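Local coordinates for protein AxyAgu115A (PDB 6NPS) that probably hydrolyses alpha-linked glucuronic acid side groups of xylan as a family GH115 alpha-glucuronidase, working together with alpha-arabinofuranosidases, at residues His800-Ala806 against Pro846-His851; Val859-Tyr865 against Lys943-Asp949. The protein carries 3 engineered substitutions. All coordinates share one frame; numbering follows the deposited sequence.

Contact 1 (His800-Ala806 against Pro846-His851); sequences HFATQKA and PFVEYH
A classic beta bulge opens this antiparallel strand pair of the C-terminal domain: Ala-802 and Thr-803 both face Glu-849. Glu-849 O takes the N-H of Ala-802, with Ala-802 N at 2.7 Å. The same Glu-849 O also takes the N-H of Thr-803, with Thr-803 N at a longer 3.3 Å. From Thr-803 onward the pairing is regular: Thr-803 with Glu-849 and Lys-805 with Phe-847 are hydrogen-bonded pairs, Gln-804 with Val-848 a non-hydrogen-bonded one. On one face of the sheet Phe-847, its CG between the backbone N and the carbonyl carbon (chi1 67°), runs its ring alongside Lys-805 and takes CB of that lysine over its face, 3.8 Å from the ring centroid. Ala-802 CB sits squarely above the imidazole of His-851, 3.9 Å from its centroid. On the other side of the strands Val-848 CG1 rests over the Phe-801 ring near its rim, while Phe-801 CB sits over one face of the Tyr-850 ring. A water links His-800 O to His-851 N. Glu-849 OE2 accepts a hydrogen bond from His-851 NE2 at 2.8 Å, and OE1 forms a salt bridge with Arg-931. With both oxygens engaged, the carboxylate is fixed in place and would tend to keep its negative charge.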
# COMPACT_ATOMS: atom_id res chain seq x y z
N HIS A 800 28.53 -23.98 7.91
CA HIS A 800 28.97 -24.90 6.83
C HIS A 800 30.28 -24.46 6.16
O HIS A 800 30.44 -24.51 4.94
CB HIS A 800 27.85 -25.06 5.81
CG HIS A 800 26.67 -25.78 6.38
ND1 HIS A 800 25.37 -25.44 6.09
CD2 HIS A 800 26.60 -26.79 7.28
CE1 HIS A 800 24.55 -26.21 6.78
NE2 HIS A 800 25.27 -27.04 7.51
N PHE A 801 31.27 -24.10 6.98
CA PHE A 801 32.61 -23.90 6.47
C PHE A 801 33.26 -25.23 6.14
O PHE A 801 32.96 -26.26 6.74
CB PHE A 801 33.46 -23.14 7.47
CG PHE A 801 33.40 -23.70 8.85
CD1 PHE A 801 32.55 -23.14 9.78
CD2 PHE A 801 34.21 -24.75 9.22
CE1 PHE A 801 32.49 -23.63 11.08
CE2 PHE A 801 34.15 -25.26 10.52
CZ PHE A 801 33.29 -24.67 11.45
N ALA A 802 34.19 -25.19 5.19
CA ALA A 802 34.90 -26.38 4.77
C ALA A 802 36.02 -26.73 5.72
O ALA A 802 36.31 -27.91 5.92
CB ALA A 802 35.45 -26.20 3.34
N THR A 803 36.67 -25.74 6.30
CA THR A 803 37.73 -26.00 7.26
C THR A 803 37.91 -24.76 8.11
O THR A 803 37.30 -23.73 7.85
CB THR A 803 39.04 -26.39 6.56
OG1 THR A 803 39.90 -27.04 7.50
CG2 THR A 803 39.74 -25.18 5.97
N GLN A 804 38.74 -24.89 9.15
CA GLN A 804 38.96 -23.79 10.08
C GLN A 804 40.35 -23.95 10.67
O GLN A 804 40.89 -25.06 10.74
CB GLN A 804 37.89 -23.74 11.17
CG GLN A 804 38.02 -24.76 12.31
CD GLN A 804 36.87 -24.62 13.31
OE1 GLN A 804 36.71 -23.58 13.95
NE2 GLN A 804 36.07 -25.69 13.44
N LYS A 805 40.95 -22.84 11.07
CA LYS A 805 42.26 -22.94 11.70
C LYS A 805 42.20 -22.21 13.02
O LYS A 805 41.78 -21.04 13.08
CB LYS A 805 43.38 -22.39 10.82
CG LYS A 805 44.75 -22.94 11.24
CD LYS A 805 45.82 -22.69 10.20
CE LYS A 805 45.38 -23.19 8.80
NZ LYS A 805 46.49 -23.40 7.80
N ALA A 806 42.57 -22.92 14.08
CA ALA A 806 42.68 -22.30 15.39
C ALA A 806 44.12 -21.82 15.58
O ALA A 806 45.02 -22.18 14.83
CB ALA A 806 42.27 -23.30 16.48
N PRO A 846 42.07 -16.53 14.51
CA PRO A 846 41.59 -17.76 13.86
C PRO A 846 40.72 -17.43 12.65
O PRO A 846 40.21 -16.32 12.49
CB PRO A 846 40.73 -18.41 14.95
CG PRO A 846 40.09 -17.20 15.63
CD PRO A 846 41.24 -16.14 15.66
N PHE A 847 40.51 -18.45 11.81
CA PHE A 847 39.67 -18.26 10.63
C PHE A 847 38.83 -19.50 10.36
O PHE A 847 39.08 -20.59 10.88
CB PHE A 847 40.50 -17.85 9.38
CG PHE A 847 41.44 -18.89 8.84
CD1 PHE A 847 40.99 -19.89 7.99
CD2 PHE A 847 42.81 -18.81 9.08
CE1 PHE A 847 41.84 -20.81 7.46
CE2 PHE A 847 43.69 -19.74 8.54
CZ PHE A 847 43.19 -20.74 7.72
N VAL A 848 37.77 -19.28 9.58
CA VAL A 848 37.00 -20.35 8.95
C VAL A 848 37.13 -20.14 7.45
O VAL A 848 37.31 -19.01 6.98
CB VAL A 848 35.51 -20.39 9.37
CG1 VAL A 848 35.40 -20.90 10.81
CG2 VAL A 848 34.85 -19.02 9.22
N GLU A 849 37.05 -21.23 6.71
CA GLU A 849 37.26 -21.18 5.27
C GLU A 849 36.08 -21.84 4.55
O GLU A 849 35.73 -22.98 4.85
CB GLU A 849 38.58 -21.88 4.91
CG GLU A 849 38.94 -21.92 3.42
CD GLU A 849 40.31 -22.60 3.21
OE1 GLU A 849 41.33 -22.02 3.64
OE2 GLU A 849 40.35 -23.71 2.63
N TYR A 850 35.51 -21.11 3.60
CA TYR A 850 34.39 -21.56 2.78
C TYR A 850 34.88 -21.79 1.36
O TYR A 850 35.73 -21.05 0.86
CB TYR A 850 33.26 -20.53 2.79
CG TYR A 850 32.77 -20.22 4.17
CD1 TYR A 850 31.68 -20.89 4.69
CD2 TYR A 850 33.40 -19.26 4.96
CE1 TYR A 850 31.22 -20.62 5.95
CE2 TYR A 850 32.94 -19.00 6.23
CZ TYR A 850 31.87 -19.69 6.71
OH TYR A 850 31.41 -19.45 7.98
N HIS A 851 34.36 -22.84 0.71
CA HIS A 851 34.72 -23.15 -0.67
C HIS A 851 33.49 -22.92 -1.53
O HIS A 851 32.40 -23.34 -1.15
CB HIS A 851 35.22 -24.60 -0.82
CG HIS A 851 36.56 -24.85 -0.19
ND1 HIS A 851 37.11 -26.10 -0.06
CD2 HIS A 851 37.45 -23.98 0.35
CE1 HIS A 851 38.29 -26.00 0.53
NE2 HIS A 851 38.52 -24.73 0.79
O HOH W 1 32.28 -24.23 2.41

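Contact 2 (Val859-Tyr865 against Lys943-Asp949); sequences VYELEFY and KIVIYPD
Leu-862 and the isoleucines Ile-944 and Ile-946 interlock on the inward face of an antiparallel strand pair in the C-terminal domain, probably a beta-sandwich. With CG anti to the backbone N (chi1 172°) and chi2 at 74°, Leu-862 lays CD1 in the notch between the two isoleucines. There CD1 presses on Ile-944 CG2 at 3.4 Å, tighter than usual van der Waals contact, and meets Ile-946 CG1 at 3.7 Å. The methyl CG2 of Ile-944 is itself a knob: it also touches the edge of the Phe-864 ring, whose CE1 lies 4.1 Å from Ile-944 CG2. Farther along, Ile-946 CG2 touches Tyr-860 CD2 obliquely. Leu-930 and Ile-932 of strand 926-934 cover this surface.

On the opposite face, chi1 of 51° swings the Tyr-947 ring across the strand gap and over Glu-861, whose CB lies 3.8 Å from the ring centroid, off toward the rim; Glu-863 OE1 approaches the ring edge. Val-945 CG2 fits against Tyr-865 CE1 at 3.6 Å. Lys-943 lies beside Tyr-865 with CD over the ring, and its NZ is bound to the carbonyls of Leu-958 and Pro-960.

At the strand end the carboxylates of Glu-861 and Asp-949 stand nearly perpendicular, Glu-861 OE2 and Asp-949 OD2 3.9 Å apart. A water donates to both, 2.7 Å from Glu-861 OE2, and Lys-920 forms a salt bridge with OE2. Water and lysine together probably offset the repulsion between two negative groups.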
# COMPACT_ATOMS: atom_id res chain seq x y z
N VAL A 859 33.39 -9.29 -10.38
CA VAL A 859 33.14 -8.68 -9.09
C VAL A 859 31.85 -9.24 -8.53
O VAL A 859 30.80 -9.25 -9.20
CB VAL A 859 33.06 -7.15 -9.20
CG1 VAL A 859 32.97 -6.53 -7.80
CG2 VAL A 859 34.30 -6.63 -9.94
N TYR A 860 31.93 -9.72 -7.29
CA TYR A 860 30.79 -10.26 -6.57
C TYR A 860 30.53 -9.41 -5.35
O TYR A 860 31.45 -8.79 -4.79
CB TYR A 860 31.03 -11.74 -6.17
CG TYR A 860 30.85 -12.65 -7.38
CD1 TYR A 860 31.83 -12.71 -8.36
CD2 TYR A 860 29.68 -13.40 -7.56
CE1 TYR A 860 31.67 -13.52 -9.50
CE2 TYR A 860 29.51 -14.21 -8.69
CZ TYR A 860 30.51 -14.27 -9.65
OH TYR A 860 30.37 -15.05 -10.78
N GLU A 861 29.27 -9.38 -4.94
CA GLU A 861 28.91 -8.84 -3.64
C GLU A 861 28.96 -9.96 -2.61
O GLU A 861 28.43 -11.05 -2.84
CB GLU A 861 27.52 -8.20 -3.65
CG GLU A 861 27.44 -6.94 -4.49
CD GLU A 861 27.84 -5.67 -3.73
OE1 GLU A 861 28.56 -5.76 -2.71
OE2 GLU A 861 27.42 -4.57 -4.16
N LEU A 862 29.62 -9.69 -1.49
CA LEU A 862 29.72 -10.60 -0.36
C LEU A 862 28.98 -9.94 0.79
O LEU A 862 29.39 -8.88 1.27
CB LEU A 862 31.18 -10.88 -0.03
CG LEU A 862 31.52 -11.66 1.23
CD1 LEU A 862 31.18 -13.12 1.05
CD2 LEU A 862 33.01 -11.52 1.55
N GLU A 863 27.88 -10.54 1.21
CA GLU A 863 27.01 -9.98 2.22
C GLU A 863 27.02 -10.87 3.45
O GLU A 863 26.83 -12.09 3.34
CB GLU A 863 25.60 -9.83 1.66
CG GLU A 863 24.58 -9.33 2.69
CD GLU A 863 23.21 -9.08 2.07
OE1 GLU A 863 22.81 -9.84 1.15
OE2 GLU A 863 22.54 -8.11 2.49
N PHE A 864 27.27 -10.28 4.60
CA PHE A 864 27.22 -11.00 5.86
C PHE A 864 25.90 -10.69 6.55
O PHE A 864 25.46 -9.54 6.58
CB PHE A 864 28.36 -10.57 6.79
CG PHE A 864 29.70 -10.98 6.34
CD1 PHE A 864 29.88 -11.97 5.39
CD2 PHE A 864 30.83 -10.40 6.92
CE1 PHE A 864 31.15 -12.34 4.98
CE2 PHE A 864 32.11 -10.78 6.53
CZ PHE A 864 32.27 -11.75 5.56
N TYR A 865 25.32 -11.70 7.15
CA TYR A 865 24.24 -11.53 8.10
C TYR A 865 24.83 -11.73 9.50
O TYR A 865 25.35 -12.81 9.79
CB TYR A 865 23.12 -12.54 7.84
CG TYR A 865 22.28 -12.23 6.61
CD1 TYR A 865 22.84 -12.25 5.33
CD2 TYR A 865 20.92 -11.94 6.73
CE1 TYR A 865 22.05 -11.99 4.18
CE2 TYR A 865 20.14 -11.68 5.62
CZ TYR A 865 20.70 -11.71 4.34
OH TYR A 865 19.93 -11.44 3.24
N LYS A 943 25.03 -15.98 8.40
CA LYS A 943 24.80 -16.38 7.02
C LYS A 943 25.68 -15.51 6.13
O LYS A 943 25.96 -14.35 6.46
CB LYS A 943 23.30 -16.25 6.63
CG LYS A 943 22.96 -16.76 5.20
CD LYS A 943 21.53 -16.40 4.78
CE LYS A 943 20.52 -17.19 5.54
NZ LYS A 943 19.20 -16.97 4.94
N ILE A 944 26.13 -16.08 5.02
CA ILE A 944 26.88 -15.38 3.99
C ILE A 944 26.12 -15.55 2.68
O ILE A 944 25.76 -16.67 2.31
CB ILE A 944 28.31 -15.93 3.83
CG1 ILE A 944 29.01 -16.02 5.19
CG2 ILE A 944 29.08 -15.13 2.81
CD1 ILE A 944 30.26 -16.92 5.18
N VAL A 945 25.94 -14.46 1.93
CA VAL A 945 25.31 -14.51 0.62
C VAL A 945 26.27 -13.90 -0.39
O VAL A 945 26.84 -12.84 -0.13
CB VAL A 945 23.97 -13.77 0.63
CG1 VAL A 945 23.34 -13.82 -0.75
CG2 VAL A 945 23.04 -14.39 1.69
N ILE A 946 26.43 -14.56 -1.55
CA ILE A 946 27.34 -14.10 -2.60
C ILE A 946 26.57 -14.05 -3.92
O ILE A 946 25.89 -15.02 -4.29
CB ILE A 946 28.58 -15.03 -2.72
CG1 ILE A 946 29.31 -15.17 -1.37
CG2 ILE A 946 29.53 -14.54 -3.83
CD1 ILE A 946 30.36 -16.36 -1.33
N TYR A 947 26.70 -12.95 -4.65
CA TYR A 947 25.94 -12.78 -5.88
C TYR A 947 26.67 -11.78 -6.76
O TYR A 947 27.47 -11.00 -6.25
CB TYR A 947 24.49 -12.32 -5.61
CG TYR A 947 24.35 -11.11 -4.71
CD1 TYR A 947 24.28 -11.26 -3.33
CD2 TYR A 947 24.28 -9.83 -5.24
CE1 TYR A 947 24.12 -10.15 -2.50
CE2 TYR A 947 24.14 -8.71 -4.41
CZ TYR A 947 24.05 -8.89 -3.04
OH TYR A 947 23.92 -7.81 -2.21
N PRO A 948 26.47 -11.83 -8.07
CA PRO A 948 27.28 -10.96 -8.95
C PRO A 948 26.95 -9.49 -8.71
O PRO A 948 25.85 -9.13 -8.27
CB PRO A 948 26.91 -11.42 -10.37
CG PRO A 948 25.89 -12.53 -10.24
CD PRO A 948 25.75 -12.90 -8.80
N ASP A 949 27.96 -8.65 -8.94
CA ASP A 949 27.79 -7.21 -8.80
C ASP A 949 26.57 -6.72 -9.57
O ASP A 949 26.42 -6.99 -10.77
CB ASP A 949 29.05 -6.50 -9.32
CG ASP A 949 29.15 -5.06 -8.86
OD1 ASP A 949 30.03 -4.32 -9.37
OD2 ASP A 949 28.35 -4.67 -7.99
O HOH W 2 25.93 -4.94 -6.35

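Overall arrangement
Contact 1 and contact 2 follow one another along the chain, and all four segments belong to the GH115 C-terminal family region, whose clan of galactose-binding-like folds fits a beta-sandwich. Their centres are about 17 Å apart. Strands 847-854 and 858-866, one from each contact, are consecutive in sequence, and strand 926-934, which pairs with 847-854, also packs against contact 2. The contacts also meet directly, Tyr-850 CZ lying 3.6 Å from Ile-944 CD1, so both feed a shared apolar interior. The two contacts thus pair strands of the C-terminal domain, 803-808 with 847-854 and 858-866 with 940-948.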